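Local coordinates for protein DMATS type aromatic prenyltransferase (Micromonospora olivasterospora, PDB 6ZRY) that probably transfers a dimethylallyl group from its diphosphate to carbon 6 of the tryptophan indole, using an ABBA-barrel prenyltransferase fold, at residues G171-L179 against Y262-P271; R270-V278 against L326-L334. All coordinates share one frame; numbering follows the deposited sequence.

Contact 1: G171-L179 against Y262-P271; sequences GLGASYRAL and YTFTEGADRP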
ATOM      1  N   GLY A 171     -14.113  16.357   9.592  1.00 27.79           N
ATOM      2  CA  GLY A 171     -13.745  17.778   9.608  1.00 27.57           C
ATOM      3  C   GLY A 171     -12.751  18.099   8.513  1.00 27.32           C
ATOM      4  O   GLY A 171     -12.068  19.132   8.608  1.00 28.94           O
ATOM      5  N   LEU A 172     -12.701  17.256   7.498  1.00 25.69           N
ATOM      6  CA  LEU A 172     -11.928  17.433   6.270  1.00 25.50           C
ATOM      7  C   LEU A 172     -12.939  17.727   5.156  1.00 26.77           C
ATOM      8  O   LEU A 172     -14.150  17.959   5.484  1.00 29.85           O
ATOM      9  CB  LEU A 172     -11.104  16.157   6.023  1.00 25.14           C
ATOM     10  CG  LEU A 172     -10.088  15.822   7.133  1.00 25.50           C
ATOM     11  CD1 LEU A 172      -9.451  14.452   6.933  1.00 25.55           C
ATOM     12  CD2 LEU A 172      -9.015  16.904   7.221  1.00 26.14           C
ATOM     13  N   GLY A 173     -12.519  17.733   3.921  1.00 25.89           N
ATOM     14  CA  GLY A 173     -13.453  17.864   2.800  1.00 26.17           C
ATOM     15  C   GLY A 173     -12.998  18.902   1.790  1.00 25.62           C
ATOM     16  O   GLY A 173     -13.247  18.675   0.612  1.00 25.47           O
ATOM     17  N   ALA A 174     -12.348  19.988   2.224  1.00 26.16           N
ATOM     18  CA  ALA A 174     -11.984  21.122   1.334  1.00 25.97           C
ATOM     19  C   ALA A 174     -10.880  20.672   0.369  1.00 26.34           C
ATOM     20  O   ALA A 174     -11.014  20.936  -0.858  1.00 26.18           O
ATOM     21  CB  ALA A 174     -11.575  22.330   2.123  1.00 26.39           C
ATOM     22  N   SER A 175      -9.839  19.979   0.858  1.00 25.61           N
ATOM     23  CA  SER A 175      -8.756  19.477  -0.041  1.00 24.98           C
ATOM     24  C   SER A 175      -9.357  18.461  -0.991  1.00 24.38           C
ATOM     25  O   SER A 175      -9.024  18.469  -2.215  1.00 23.68           O
ATOM     26  CB  SER A 175      -7.610  18.926   0.718  1.00 25.33           C
ATOM     27  OG  SER A 175      -7.021  19.939   1.510  1.00 26.53           O
ATOM     28  N   TYR A 176     -10.256  17.634  -0.477  1.00 24.02           N
ATOM     29  CA  TYR A 176     -10.930  16.613  -1.294  1.00 23.66           C
ATOM     30  C   TYR A 176     -11.750  17.317  -2.375  1.00 22.79           C
ATOM     31  O   TYR A 176     -11.731  16.874  -3.543  1.00 23.10           O
ATOM     32  CB  TYR A 176     -11.785  15.686  -0.423  1.00 23.54           C
ATOM     33  CG  TYR A 176     -12.538  14.654  -1.215  1.00 23.76           C
ATOM     34  CD1 TYR A 176     -11.876  13.705  -1.984  1.00 23.45           C
ATOM     35  CD2 TYR A 176     -13.926  14.634  -1.219  1.00 24.17           C
ATOM     36  CE1 TYR A 176     -12.571  12.763  -2.728  1.00 24.11           C
ATOM     37  CE2 TYR A 176     -14.631  13.685  -1.940  1.00 25.04           C
ATOM     38  CZ  TYR A 176     -13.953  12.748  -2.702  1.00 25.39           C
ATOM     39  OH  TYR A 176     -14.670  11.814  -3.405  1.00 27.73           O
ATOM     40  N   ARG A 177     -12.471  18.374  -2.006  0.56 23.28           N
ATOM     41  CA  ARG A 177     -13.307  19.151  -2.968  0.56 23.25           C
ATOM     42  C   ARG A 177     -12.377  19.703  -4.064  0.56 22.61           C
ATOM     43  O   ARG A 177     -12.736  19.607  -5.234  0.56 22.26           O
ATOM     44  CB  ARG A 177     -14.124  20.248  -2.264  0.56 23.98           C
ATOM     45  CG  ARG A 177     -15.519  19.800  -1.836  0.56 24.80           C
ATOM     46  CD  ARG A 177     -16.404  20.900  -1.264  0.56 24.86           C
ATOM     47  NE  ARG A 177     -16.100  21.129   0.141  0.56 25.18           N
ATOM     48  CZ  ARG A 177     -15.366  22.134   0.635  0.56 25.14           C
ATOM     49  NH1 ARG A 177     -14.846  23.064  -0.155  0.56 25.51           N
ATOM     50  NH2 ARG A 177     -15.157  22.204   1.936  0.56 25.33           N
ATOM     51  N   ALA A 178     -11.195  20.198  -3.680  1.00 22.35           N
ATOM     52  CA  ALA A 178     -10.147  20.679  -4.615  1.00 21.93           C
ATOM     53  C   ALA A 178      -9.760  19.547  -5.577  1.00 21.98           C
ATOM     54  O   ALA A 178      -9.641  19.806  -6.786  1.00 21.02           O
ATOM     55  CB  ALA A 178      -8.949  21.194  -3.856  1.00 22.35           C
ATOM     56  N   LEU A 179      -9.621  18.312  -5.070  1.00 20.99           N
ATOM     57  CA  LEU A 179      -9.251  17.167  -5.924  1.00 22.10           C
ATOM     58  C   LEU A 179     -10.422  16.823  -6.848  1.00 22.25           C
ATOM     59  O   LEU A 179     -10.183  16.655  -8.039  1.00 22.47           O
ATOM     60  CB  LEU A 179      -8.819  15.987  -5.047  1.00 21.85           C
ATOM     61  CG  LEU A 179      -8.397  14.707  -5.780  1.00 22.57           C
ATOM     62  CD1 LEU A 179      -7.105  14.893  -6.533  1.00 22.78           C
ATOM     63  CD2 LEU A 179      -8.257  13.552  -4.809  1.00 23.14           C
ATOM     64  N   TYR A 262      -3.044  11.187  -1.913  1.00 16.22           N
ATOM     65  CA  TYR A 262      -3.248  12.563  -1.451  1.00 16.92           C
ATOM     66  C   TYR A 262      -3.412  12.543   0.045  1.00 17.27           C
ATOM     67  O   TYR A 262      -4.246  11.797   0.541  1.00 18.02           O
ATOM     68  CB  TYR A 262      -4.487  13.140  -2.151  1.00 17.95           C
ATOM     69  CG  TYR A 262      -4.336  13.196  -3.644  1.00 18.82           C
ATOM     70  CD1 TYR A 262      -4.630  12.101  -4.456  1.00 19.66           C
ATOM     71  CD2 TYR A 262      -3.772  14.306  -4.231  1.00 19.88           C
ATOM     72  CE1 TYR A 262      -4.418  12.142  -5.832  1.00 20.98           C
ATOM     73  CE2 TYR A 262      -3.581  14.382  -5.599  1.00 20.90           C
ATOM     74  CZ  TYR A 262      -3.915  13.310  -6.406  1.00 21.75           C
ATOM     75  OH  TYR A 262      -3.688  13.431  -7.757  1.00 25.27           O
ATOM     76  N   THR A 263      -2.651  13.339   0.753  1.00 17.96           N
ATOM     77  CA  THR A 263      -2.755  13.474   2.206  1.00 18.84           C
ATOM     78  C   THR A 263      -3.603  14.698   2.522  1.00 19.06           C
ATOM     79  O   THR A 263      -3.189  15.801   2.157  1.00 19.08           O
ATOM     80  CB  THR A 263      -1.380  13.534   2.863  1.00 20.02           C
ATOM     81  OG1 THR A 263      -0.692  12.341   2.510  1.00 20.99           O
ATOM     82  CG2 THR A 263      -1.470  13.599   4.362  1.00 20.67           C
ATOM     83  N   PHE A 264      -4.749  14.471   3.156  1.00 19.61           N
ATOM     84  CA  PHE A 264      -5.727  15.497   3.595  1.00 21.15           C
ATOM     85  C   PHE A 264      -5.526  15.736   5.079  1.00 21.66           C
ATOM     86  O   PHE A 264      -5.494  14.752   5.873  1.00 20.98           O
ATOM     87  CB  PHE A 264      -7.165  15.061   3.326  1.00 21.45           C
ATOM     88  CG  PHE A 264      -7.461  14.705   1.898  1.00 22.65           C
ATOM     89  CD1 PHE A 264      -6.960  15.471   0.852  1.00 23.41           C
ATOM     90  CD2 PHE A 264      -8.250  13.610   1.584  1.00 23.38           C
ATOM     91  CE1 PHE A 264      -7.261  15.161  -0.471  1.00 24.00           C
ATOM     92  CE2 PHE A 264      -8.535  13.301   0.260  1.00 23.77           C
ATOM     93  CZ  PHE A 264      -8.031  14.071  -0.760  1.00 23.83           C
ATOM     94  N   THR A 265      -5.405  16.990   5.454  0.70 22.14           N
ATOM     95  CA  THR A 265      -5.183  17.395   6.851  0.70 23.86           C
ATOM     96  C   THR A 265      -6.154  18.524   7.227  0.70 25.16           C
ATOM     97  O   THR A 265      -6.616  19.257   6.314  0.70 23.95           O
ATOM     98  CB  THR A 265      -3.704  17.740   7.046  0.70 24.18           C
ATOM     99  OG1 THR A 265      -3.524  17.793   8.456  0.70 25.80           O
ATOM    100  CG2 THR A 265      -3.295  19.026   6.353  0.70 23.82           C
ATOM    101  N   GLU A 266      -6.441  18.635   8.527  1.00 26.11           N
ATOM    102  CA  GLU A 266      -7.339  19.664   9.107  1.00 28.84           C
ATOM    103  C   GLU A 266      -6.844  21.073   8.781  1.00 29.51           C
ATOM    104  O   GLU A 266      -5.631  21.328   8.895  1.00 29.59           O
ATOM    105  CB  GLU A 266      -7.368  19.539  10.614  1.00 30.72           C
ATOM    106  CG  GLU A 266      -8.260  18.447  11.112  1.00 32.45           C
ATOM    107  CD  GLU A 266      -8.506  18.562  12.604  1.00 33.62           C
ATOM    108  OE1 GLU A 266      -8.468  17.543  13.271  1.00 34.55           O
ATOM    109  OE2 GLU A 266      -8.708  19.703  13.085  1.00 36.40           O
ATOM    110  N   GLY A 267      -7.764  21.943   8.393  1.00 31.34           N
ATOM    111  CA  GLY A 267      -7.512  23.378   8.221  1.00 31.16           C
ATOM    112  C   GLY A 267      -6.841  23.726   6.901  1.00 30.98           C
ATOM    113  O   GLY A 267      -6.618  24.921   6.680  1.00 32.45           O
ATOM    114  N   ALA A 268      -6.529  22.745   6.040  1.00 29.80           N
ATOM    115  CA  ALA A 268      -5.901  22.975   4.715  1.00 28.87           C
ATOM    116  C   ALA A 268      -6.974  22.850   3.632  1.00 28.63           C
ATOM    117  O   ALA A 268      -7.932  22.049   3.844  1.00 30.46           O
ATOM    118  CB  ALA A 268      -4.774  21.999   4.485  1.00 28.44           C
ATOM    119  N   ASP A 269      -6.851  23.593   2.514  1.00 26.79           N
ATOM    120  CA  ASP A 269      -7.808  23.455   1.383  1.00 26.07           C
ATOM    121  C   ASP A 269      -7.122  22.799   0.186  1.00 24.90           C
ATOM    122  O   ASP A 269      -7.792  22.594  -0.822  1.00 24.12           O
ATOM    123  CB  ASP A 269      -8.492  24.784   1.063  1.00 27.46           C
ATOM    124  CG  ASP A 269      -7.641  25.792   0.293  1.00 28.16           C
ATOM    125  OD1 ASP A 269      -6.409  25.542   0.155  1.00 27.18           O
ATOM    126  OD2 ASP A 269      -8.251  26.848  -0.195  1.00 30.52           O
ATOM    127  N   ARG A 270      -5.837  22.461   0.299  1.00 24.30           N
ATOM    128  CA  ARG A 270      -5.118  21.649  -0.731  1.00 23.57           C
ATOM    129  C   ARG A 270      -4.478  20.462  -0.003  1.00 23.03           C
ATOM    130  O   ARG A 270      -4.097  20.579   1.162  1.00 22.78           O
ATOM    131  CB  ARG A 270      -4.071  22.484  -1.504  1.00 23.73           C
ATOM    132  CG  ARG A 270      -4.628  23.678  -2.308  1.00 24.69           C
ATOM    133  CD  ARG A 270      -5.401  23.285  -3.579  1.00 25.34           C
ATOM    134  NE  ARG A 270      -5.939  24.457  -4.297  1.00 26.69           N
ATOM    135  CZ  ARG A 270      -7.114  25.070  -4.020  1.00 26.59           C
ATOM    136  NH1 ARG A 270      -7.891  24.624  -3.055  1.00 26.17           N
ATOM    137  NH2 ARG A 270      -7.499  26.139  -4.722  1.00 26.93           N
ATOM    138  N   PRO A 271      -4.373  19.271  -0.637  1.00 22.82           N
ATOM    139  CA  PRO A 271      -3.605  18.174  -0.046  1.00 22.53           C
ATOM    140  C   PRO A 271      -2.202  18.682   0.275  1.00 22.92           C
ATOM    141  O   PRO A 271      -1.722  19.515  -0.478  1.00 23.08           O
ATOM    142  CB  PRO A 271      -3.572  17.087  -1.125  1.00 22.13           C
ATOM    143  CG  PRO A 271      -4.771  17.416  -2.038  1.00 22.33           C
ATOM    144  CD  PRO A 271      -4.950  18.918  -1.942  1.00 22.48           C
TER
HETATM  145  O   HOH W   1     -10.567  20.821   7.320  1.00 30.72           O
HETATM  146  O   HOH W   2     -10.313  20.378   4.761  1.00 35.24           O
HETATM  147  O   HOH W   3      -8.299  19.079   3.715  1.00 37.02           O
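Phe264 and Ser175 meet at the centre of the contact, where CB of the serine comes obliquely to within 3.5 Å of CD1 of the phenyl ring. The same ring carries the backbone N of Tyr176 over one face, offset toward the rim, while CD2 of Leu179 approaches its edge near the ring plane. With CG beside the backbone N (chi1 -56°), the phenyl group lies against the first turn of helix 174-182; Leu167 and Leu212 pack on it from outside the two segments. With an alanine in place of Phe264, the gap left against Ser175, Tyr176 and Leu179 is likely to rob this turn of much of its apolar support. Ser175 OG donates to a water (water 3) 2.7 Å away, which in turn donates to Thr265 O and Ala268 O and so links helix and turn. One turn further along the helix, Leu179 CD1 sits over the Tyr262 ring in a CH-pi contact, 3.7 Å from the centroid. In the ABBA barrel, helices surround an antiparallel strand cylinder, and here the axis of residues 262-265, at the end of strand 258-265, passes 8.5 Å from that of residues 174-179. Before the helix, Leu172 lays CD2 against the Thr265-Glu266 peptide, 3.3 Å from Thr265 C, at the start of the type II turn Thr265-Ala268. Gly171, in a Schellman motif, and Gly173, the N-cap residue, flank this leucine. A second water bridges Gly171 O and Gly267 N. Ala174 CB packs on Asp269, a residue of a calcium site seen in this protein, though no ion occupies it here.

Contact 2: R270-V278 against L326-L334; sequences RPVGYSIYV and LIAHVSLRL. With TRP (tryptophan), chain C.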
ATOM      1  N   ARG A 270      -5.837  22.461   0.299  1.00 24.30           N
ATOM      2  CA  ARG A 270      -5.118  21.649  -0.731  1.00 23.57           C
ATOM      3  C   ARG A 270      -4.478  20.462  -0.003  1.00 23.03           C
ATOM      4  O   ARG A 270      -4.097  20.579   1.162  1.00 22.78           O
ATOM      5  CB  ARG A 270      -4.071  22.484  -1.504  1.00 23.73           C
ATOM      6  CG  ARG A 270      -4.628  23.678  -2.308  1.00 24.69           C
ATOM      7  CD  ARG A 270      -5.401  23.285  -3.579  1.00 25.34           C
ATOM      8  NE  ARG A 270      -5.939  24.457  -4.297  1.00 26.69           N
ATOM      9  CZ  ARG A 270      -7.114  25.070  -4.020  1.00 26.59           C
ATOM     10  NH1 ARG A 270      -7.891  24.624  -3.055  1.00 26.17           N
ATOM     11  NH2 ARG A 270      -7.499  26.139  -4.722  1.00 26.93           N
ATOM     12  N   PRO A 271      -4.373  19.271  -0.637  1.00 22.82           N
ATOM     13  CA  PRO A 271      -3.605  18.174  -0.046  1.00 22.53           C
ATOM     14  C   PRO A 271      -2.202  18.682   0.275  1.00 22.92           C
ATOM     15  O   PRO A 271      -1.722  19.515  -0.478  1.00 23.08           O
ATOM     16  CB  PRO A 271      -3.572  17.087  -1.125  1.00 22.13           C
ATOM     17  CG  PRO A 271      -4.771  17.416  -2.038  1.00 22.33           C
ATOM     18  CD  PRO A 271      -4.950  18.918  -1.942  1.00 22.48           C
ATOM     19  N   VAL A 272      -1.590  18.168   1.357  1.00 23.04           N
ATOM     20  CA  VAL A 272      -0.267  18.624   1.890  1.00 23.16           C
ATOM     21  C   VAL A 272       0.817  17.583   1.609  1.00 22.63           C
ATOM     22  O   VAL A 272       1.971  17.804   2.020  1.00 24.04           O
ATOM     23  CB  VAL A 272      -0.356  18.937   3.383  1.00 23.59           C
ATOM     24  CG1 VAL A 272      -1.311  20.101   3.635  1.00 24.92           C
ATOM     25  CG2 VAL A 272      -0.755  17.719   4.212  1.00 23.97           C
ATOM     26  N   GLY A 273       0.454  16.461   1.021  1.00 21.51           N
ATOM     27  CA  GLY A 273       1.390  15.381   0.696  1.00 20.81           C
ATOM     28  C   GLY A 273       0.877  14.666  -0.497  1.00 19.85           C
ATOM     29  O   GLY A 273      -0.382  14.607  -0.643  1.00 19.30           O
ATOM     30  N   TYR A 274       1.786  14.203  -1.338  1.00 18.55           N
ATOM     31  CA  TYR A 274       1.487  13.441  -2.560  1.00 17.83           C
ATOM     32  C   TYR A 274       2.495  12.309  -2.684  1.00 17.78           C
ATOM     33  O   TYR A 274       3.682  12.568  -2.479  1.00 18.09           O
ATOM     34  CB  TYR A 274       1.575  14.326  -3.794  1.00 17.72           C
ATOM     35  CG  TYR A 274       1.310  13.575  -5.060  1.00 17.58           C
ATOM     36  CD1 TYR A 274       0.027  13.249  -5.433  1.00 17.07           C
ATOM     37  CD2 TYR A 274       2.358  13.169  -5.881  1.00 17.45           C
ATOM     38  CE1 TYR A 274      -0.230  12.534  -6.583  1.00 17.12           C
ATOM     39  CE2 TYR A 274       2.117  12.471  -7.048  1.00 17.47           C
ATOM     40  CZ  TYR A 274       0.828  12.144  -7.390  1.00 17.53           C
ATOM     41  OH  TYR A 274       0.576  11.452  -8.528  1.00 18.80           O
ATOM     42  N   SER A 275       2.044  11.122  -3.059  1.00 17.37           N
ATOM     43  CA  SER A 275       2.916  10.014  -3.521  1.00 16.65           C
ATOM     44  C   SER A 275       2.433   9.513  -4.865  1.00 15.95           C
ATOM     45  O   SER A 275       1.239   9.473  -5.074  1.00 15.99           O
ATOM     46  CB  SER A 275       2.981   8.893  -2.542  1.00 16.82           C
ATOM     47  OG  SER A 275       3.543   9.353  -1.332  1.00 18.21           O
ATOM     48  N   ILE A 276       3.360   9.166  -5.727  1.00 15.68           N
ATOM     49  CA  ILE A 276       3.129   8.466  -7.009  1.00 16.27           C
ATOM     50  C   ILE A 276       3.666   7.039  -6.842  1.00 15.91           C
ATOM     51  O   ILE A 276       4.786   6.873  -6.289  1.00 15.91           O
ATOM     52  CB  ILE A 276       3.765   9.237  -8.196  1.00 17.12           C
ATOM     53  CG1 ILE A 276       3.545   8.531  -9.531  1.00 18.41           C
ATOM     54  CG2 ILE A 276       5.243   9.530  -7.994  1.00 17.30           C
ATOM     55  CD1 ILE A 276       2.139   8.501  -9.999  1.00 19.68           C
ATOM     56  N   TYR A 277       2.880   6.061  -7.243  1.00 15.73           N
ATOM     57  CA  TYR A 277       3.199   4.627  -7.133  1.00 15.70           C
ATOM     58  C   TYR A 277       3.245   4.059  -8.524  1.00 16.13           C
ATOM     59  O   TYR A 277       2.223   3.999  -9.205  1.00 16.45           O
ATOM     60  CB  TYR A 277       2.186   3.879  -6.257  1.00 15.82           C
ATOM     61  CG  TYR A 277       1.930   4.496  -4.907  1.00 16.25           C
ATOM     62  CD1 TYR A 277       1.101   5.604  -4.787  1.00 16.51           C
ATOM     63  CD2 TYR A 277       2.477   3.980  -3.752  1.00 16.54           C
ATOM     64  CE1 TYR A 277       0.874   6.212  -3.573  1.00 16.94           C
ATOM     65  CE2 TYR A 277       2.239   4.555  -2.515  1.00 16.85           C
ATOM     66  CZ  TYR A 277       1.431   5.678  -2.425  1.00 17.11           C
ATOM     67  OH  TYR A 277       1.172   6.269  -1.218  1.00 17.69           O
ATOM     68  N   VAL A 278       4.441   3.696  -8.976  1.00 15.94           N
ATOM     69  CA  VAL A 278       4.623   3.044 -10.277  1.00 16.05           C
ATOM     70  C   VAL A 278       4.642   1.536 -10.054  1.00 16.27           C
ATOM     71  O   VAL A 278       5.536   1.021  -9.350  1.00 15.57           O
ATOM     72  CB  VAL A 278       5.911   3.514 -10.971  1.00 16.14           C
ATOM     73  CG1 VAL A 278       6.110   2.821 -12.300  1.00 16.51           C
ATOM     74  CG2 VAL A 278       5.928   5.032 -11.139  1.00 16.62           C
ATOM     75  N   LEU A 326       8.869  -9.432  -8.016  1.00 14.98           N
ATOM     76  CA  LEU A 326       9.430  -9.306  -6.651  1.00 14.81           C
ATOM     77  C   LEU A 326       9.347  -7.838  -6.265  1.00 14.87           C
ATOM     78  O   LEU A 326       8.774  -7.523  -5.215  1.00 14.62           O
ATOM     79  CB  LEU A 326      10.883  -9.796  -6.572  1.00 14.94           C
ATOM     80  CG  LEU A 326      11.582  -9.437  -5.265  1.00 15.26           C
ATOM     81  CD1 LEU A 326      10.940 -10.130  -4.085  1.00 15.01           C
ATOM     82  CD2 LEU A 326      13.054  -9.741  -5.336  1.00 15.98           C
ATOM     83  N   ILE A 327       9.883  -6.961  -7.112  1.00 14.95           N
ATOM     84  CA  ILE A 327       9.728  -5.500  -6.927  1.00 15.39           C
ATOM     85  C   ILE A 327       8.387  -5.124  -7.569  1.00 15.00           C
ATOM     86  O   ILE A 327       8.320  -4.980  -8.777  1.00 14.47           O
ATOM     87  CB  ILE A 327      10.928  -4.723  -7.491  1.00 16.32           C
ATOM     88  CG1 ILE A 327      12.243  -5.258  -6.921  1.00 17.30           C
ATOM     89  CG2 ILE A 327      10.753  -3.232  -7.219  1.00 16.45           C
ATOM     90  CD1 ILE A 327      13.477  -4.613  -7.493  1.00 18.51           C
ATOM     91  N   ALA A 328       7.342  -5.054  -6.757  1.00 14.69           N
ATOM     92  CA  ALA A 328       5.959  -4.950  -7.235  1.00 14.64           C
ATOM     93  C   ALA A 328       5.642  -3.500  -7.643  1.00 14.48           C
ATOM     94  O   ALA A 328       4.922  -3.281  -8.642  1.00 14.14           O
ATOM     95  CB  ALA A 328       5.024  -5.414  -6.139  1.00 14.70           C
ATOM     96  N   HIS A 329       6.117  -2.577  -6.852  1.00 14.40           N
ATOM     97  CA  HIS A 329       5.901  -1.124  -6.992  1.00 14.87           C
ATOM     98  C   HIS A 329       7.147  -0.373  -6.534  1.00 14.48           C
ATOM     99  O   HIS A 329       7.933  -0.907  -5.717  1.00 14.64           O
ATOM    100  CB  HIS A 329       4.720  -0.627  -6.166  1.00 14.97           C
ATOM    101  CG  HIS A 329       3.452  -1.368  -6.340  1.00 15.67           C
ATOM    102  ND1 HIS A 329       2.473  -0.930  -7.184  1.00 16.67           N
ATOM    103  CD2 HIS A 329       2.973  -2.484  -5.746  1.00 16.00           C
ATOM    104  CE1 HIS A 329       1.424  -1.760  -7.109  1.00 16.66           C
ATOM    105  NE2 HIS A 329       1.715  -2.726  -6.248  1.00 16.37           N
ATOM    106  N   VAL A 330       7.292   0.852  -7.005  1.00 14.04           N
ATOM    107  CA  VAL A 330       8.217   1.824  -6.384  1.00 14.48           C
ATOM    108  C   VAL A 330       7.499   3.158  -6.336  1.00 14.50           C
ATOM    109  O   VAL A 330       6.732   3.455  -7.286  1.00 14.23           O
ATOM    110  CB  VAL A 330       9.565   1.911  -7.139  1.00 14.26           C
ATOM    111  CG1 VAL A 330       9.385   2.401  -8.549  1.00 14.53           C
ATOM    112  CG2 VAL A 330      10.555   2.783  -6.371  1.00 14.50           C
ATOM    113  N   SER A 331       7.677   3.893  -5.257  1.00 15.17           N
ATOM    114  CA  SER A 331       6.911   5.125  -5.010  1.00 16.08           C
ATOM    115  C   SER A 331       7.826   6.260  -4.582  1.00 16.73           C
ATOM    116  O   SER A 331       8.833   6.031  -3.936  1.00 16.90           O
ATOM    117  CB  SER A 331       5.776   4.896  -4.009  1.00 16.20           C
ATOM    118  OG  SER A 331       6.279   4.856  -2.671  1.00 16.81           O
ATOM    119  N   LEU A 332       7.463   7.460  -4.997  1.00 17.28           N
ATOM    120  CA  LEU A 332       8.083   8.715  -4.573  1.00 18.69           C
ATOM    121  C   LEU A 332       7.108   9.452  -3.670  1.00 19.17           C
ATOM    122  O   LEU A 332       5.939   9.621  -4.102  1.00 18.24           O
ATOM    123  CB  LEU A 332       8.411   9.555  -5.801  1.00 19.11           C
ATOM    124  CG  LEU A 332       9.049  10.902  -5.483  1.00 19.85           C
ATOM    125  CD1 LEU A 332      10.421  10.714  -4.861  1.00 20.88           C
ATOM    126  CD2 LEU A 332       9.119  11.763  -6.728  1.00 20.36           C
ATOM    127  N   ARG A 333       7.579   9.867  -2.481  1.00 20.53           N
ATOM    128  CA  ARG A 333       6.797  10.591  -1.445  1.00 23.68           C
ATOM    129  C   ARG A 333       7.285  12.038  -1.422  1.00 24.66           C
ATOM    130  O   ARG A 333       8.450  12.224  -1.206  1.00 23.62           O
ATOM    131  CB  ARG A 333       6.943   9.926  -0.059  1.00 25.75           C
ATOM    132  CG  ARG A 333       6.738   8.408  -0.061  1.00 27.71           C
ATOM    133  CD  ARG A 333       7.001   7.621   1.242  1.00 29.72           C
ATOM    134  NE  ARG A 333       8.021   8.154   2.159  1.00 30.58           N
ATOM    135  CZ  ARG A 333       9.281   7.726   2.276  1.00 32.04           C
ATOM    136  NH1 ARG A 333       9.746   6.741   1.518  1.00 31.54           N
ATOM    137  NH2 ARG A 333      10.095   8.307   3.146  1.00 33.45           N
ATOM    138  N   LEU A 334       6.385  13.010  -1.642  1.00 26.04           N
ATOM    139  CA  LEU A 334       6.669  14.472  -1.590  1.00 27.83           C
ATOM    140  C   LEU A 334       5.849  15.133  -0.471  1.00 28.00           C
ATOM    141  O   LEU A 334       4.639  14.784  -0.371  1.00 27.59           O
ATOM    142  CB  LEU A 334       6.326  15.072  -2.953  1.00 29.03           C
ATOM    143  CG  LEU A 334       6.977  14.372  -4.141  1.00 29.72           C
ATOM    144  CD1 LEU A 334       6.401  14.867  -5.433  1.00 30.61           C
ATOM    145  CD2 LEU A 334       8.489  14.546  -4.116  1.00 30.39           C
TER
HETATM  146  N   TRP C 601      -1.602  -5.780  -5.463  1.00 21.48           N
HETATM  147  CA  TRP C 601      -2.594  -4.659  -5.619  1.00 22.35           C
HETATM  148  C   TRP C 601      -2.215  -3.807  -6.832  1.00 23.12           C
HETATM  149  O   TRP C 601      -3.032  -2.979  -7.275  1.00 23.89           O
HETATM  150  CB  TRP C 601      -2.692  -3.813  -4.335  1.00 22.91           C
HETATM  151  CG  TRP C 601      -1.430  -3.109  -3.945  1.00 23.25           C
HETATM  152  CD1 TRP C 601      -0.378  -3.626  -3.238  1.00 22.46           C
HETATM  153  CD2 TRP C 601      -1.086  -1.740  -4.228  1.00 23.65           C
HETATM  154  NE1 TRP C 601       0.594  -2.673  -3.072  1.00 22.26           N
HETATM  155  CE2 TRP C 601       0.186  -1.504  -3.656  1.00 23.01           C
HETATM  156  CE3 TRP C 601      -1.732  -0.686  -4.892  1.00 24.42           C
HETATM  157  CZ2 TRP C 601       0.830  -0.269  -3.750  1.00 23.47           C
HETATM  158  CZ3 TRP C 601      -1.094   0.534  -4.981  1.00 23.04           C
HETATM  159  CH2 TRP C 601       0.164   0.739  -4.412  1.00 23.82           C
HETATM  160  OXT TRP C 601      -1.101  -3.943  -7.385  1.00 20.61           O
HETATM  161  O   HOH W   4       1.087   1.260  -8.368  1.00 22.81           O
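The imidazole of His329, whose CA makes a 3.2 Å CA-H...O contact with Val278 O, lies against the indole of the bound tryptophan, just beyond Val330, the last paired residue of its strand. The ligand's CZ2 stands over the centre of the His329 ring, 3.5 Å above its plane, and its carboxylate OXT lies in that plane at the ring edge. A first torsion of -51°, CG anti to the carbonyl carbon, swings the ring to the ligand while ND1 keeps a water (water 4) at 2.8 Å; that water also donates weakly to Tyr277 O. Gly53, Glu62 and Arg281 hold the tryptophan by further hydrogen bonds. Strands 273-278 and 327-333 are antiparallel neighbours in the barrel wall, joined by six backbone hydrogen bonds, two each for Tyr274 with Leu334, Ile276 with Leu332 and Val278 with Val330. Ser275, Tyr277, Ser331 and Arg333 share one face of the sheet, and Tyr277 on it meets the ligand. There Tyr277 CD2 rests 3.4 Å from Ser331 CB and 4.0 Å from CH2 of the ligand, its hydroxyl hydrogen-bonded to Ser261, as Ser331 OG is to Tyr344. Ser275 OG lies alongside the start of the Arg333 side chain, whose guanidinium continues to Thr342. The other face is apolar: Ile276 CG2 packs against Leu332 CB at 3.9 Å, and Leu332 reaches Phe242 of the surrounding helix 236-247.

How the contacts relate
Following the chain from its N terminus, the turn at Gly171 and the helix 174-182 after it open contact 1, which closes when strand 258-265 and its following turn return to the helix; strands 193-201 and 209-220 and helices 221-228 and 236-247 lie between. Contact 2 then opens, sharing Arg270 and Pro271, and closes across the excursion through helices 287-300 and 305-315 at strand 327-333. The two loops are therefore in series. Strands 258-265 and 273-278 are neighbours in the same sheet, probably hydrogen-bonded between Thr263 and Val272-Gly273, so contact 1 ties an outer helix to the barrel wall while contact 2 continues that wall toward the tryptophan pocket, about 18 Å between centres.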